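Local coordinates for putative alpha-L-fucosidase (Bacteroides thetaiotaomicron, PDB 4H41) that probably hydrolyses alpha-L-fucosyl linkages in carbohydrates, a putative glycoside hydrolase likely to act on host glycans, at the interface of chains A and B. Residues are numbered along the deposited sequence; one frame, centred on the assembly and turned at random. Chains: chain A/B, putative alpha-L-fucosidase.

The interface of chains A and B. Residues chain A 248-250, 292, 295; chain B 81, 95.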
# COMPACT_ATOMS: atom_id res chain seq x y z
N ASP A 248 21.67 -1.70 -9.35
CA ASP A 248 21.15 -3.00 -9.78
C ASP A 248 21.93 -4.11 -9.08
O ASP A 248 23.07 -3.89 -8.63
CB ASP A 248 21.25 -3.13 -11.30
CG ASP A 248 20.10 -3.89 -11.94
OD1 ASP A 248 19.44 -4.70 -11.23
OD2 ASP A 248 19.84 -3.67 -13.14
N TYR A 249 21.34 -5.30 -8.98
CA TYR A 249 21.96 -6.41 -8.23
C TYR A 249 23.24 -6.93 -8.90
O TYR A 249 24.11 -7.41 -8.19
CB TYR A 249 20.95 -7.54 -7.99
CG TYR A 249 19.68 -7.01 -7.37
CD1 TYR A 249 19.66 -6.60 -6.04
CD2 TYR A 249 18.55 -6.79 -8.13
CE1 TYR A 249 18.52 -6.02 -5.48
CE2 TYR A 249 17.41 -6.21 -7.59
CZ TYR A 249 17.41 -5.80 -6.27
OH TYR A 249 16.31 -5.14 -5.77
N ASP A 250 23.44 -6.70 -10.20
CA ASP A 250 24.67 -7.09 -10.90
C ASP A 250 25.75 -5.96 -10.82
O ASP A 250 26.82 -6.10 -11.40
CB ASP A 250 24.39 -7.48 -12.36
CG ASP A 250 23.73 -6.42 -13.20
OD1 ASP A 250 23.49 -5.33 -12.68
OD2 ASP A 250 23.44 -6.70 -14.39
N LYS A 292 16.73 -11.08 -2.97
CA LYS A 292 17.38 -9.80 -3.23
C LYS A 292 18.22 -9.38 -2.02
O LYS A 292 19.38 -8.97 -2.16
CB LYS A 292 16.38 -8.74 -3.58
CG LYS A 292 15.64 -8.95 -4.90
CD LYS A 292 14.52 -7.92 -5.10
CE LYS A 292 13.80 -8.08 -6.41
NZ LYS A 292 12.67 -7.08 -6.51
N MSE A 295 21.31 -11.64 -1.84
CA MSE A 295 22.37 -11.25 -2.79
C MSE A 295 23.19 -10.05 -2.31
O MSE A 295 24.44 -10.02 -2.46
CB MSE A 295 21.76 -10.96 -4.17
CG MSE A 295 21.41 -12.21 -4.87
SE MSE A 295 20.73 -11.80 -6.65
CE MSE A 295 19.30 -10.64 -6.38
N PHE B 81 16.32 -12.51 -13.10
CA PHE B 81 15.73 -13.37 -12.06
C PHE B 81 15.13 -14.62 -12.70
O PHE B 81 14.58 -14.55 -13.80
CB PHE B 81 14.68 -12.61 -11.26
CG PHE B 81 15.29 -11.60 -10.32
CD1 PHE B 81 15.75 -11.99 -9.07
CD2 PHE B 81 15.53 -10.31 -10.73
CE1 PHE B 81 16.41 -11.09 -8.24
CE2 PHE B 81 16.12 -9.38 -9.87
CZ PHE B 81 16.64 -9.80 -8.66
N TYR B 95 20.77 -14.61 -12.19
CA TYR B 95 21.02 -14.90 -10.78
C TYR B 95 20.52 -16.24 -10.32
O TYR B 95 19.35 -16.57 -10.50
CB TYR B 95 20.34 -13.83 -9.92
CG TYR B 95 20.62 -12.39 -10.32
CD1 TYR B 95 21.89 -11.99 -10.74
CD2 TYR B 95 19.61 -11.44 -10.29
CE1 TYR B 95 22.13 -10.68 -11.12
CE2 TYR B 95 19.85 -10.13 -10.68
CZ TYR B 95 21.11 -9.76 -11.13
OH TYR B 95 21.38 -8.45 -11.48
O HOH W 1 18.97 -7.04 -11.99
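The phenol oxygen of B:Tyr95 reaches the start of the 3-10 helix 249-251 in chain A and carries the polar part of this patch. Its OH lies 3.0 Å from the amide N of A:Asp250, but the N-H points well aside, leaving a close polar contact or at best a weak, strongly bent hydrogen bond. The same OH is 2.8 Å from the oxygen of water 1, which sits in the ring plane at the tyrosine's edge and passes the link on to the carboxylate OD1 of A:Asp248. That oxygen also accepts a bent hydrogen bond, 3.0 Å long, from the backbone N of A:Tyr249, the first residue of the 3-10 helix. The structure alone does not show whether this pairing occurs in solution, and it may be crystal packing.

Apolar groups of chain A lie over one face of the B:Tyr95 ring. The selenium of selenomethionine A:Met295, from helix 290-302, stands above the ring's base, 3.7 Å from CG, and A:Tyr249 CB near its phenol end. An alanine in place of B:Tyr95 would probably leave water 1 without its chain B partner and open a gap under the selenium.

Within chain B, CD2 of B:Tyr95 stands above the centre of the B:Phe81 ring. A bend at chi3 (-56°) brings the methyl CE of A:Met295 to 3.5 Å from CE1 of B:Phe81. CG of A:Lys292, its chain extended beyond, lies 4.0 Å from CZ of B:Phe81. That CZ also meets ring carbon CD2 of A:Tyr249 at 3.6 Å, the two side chains crossing at about a right angle.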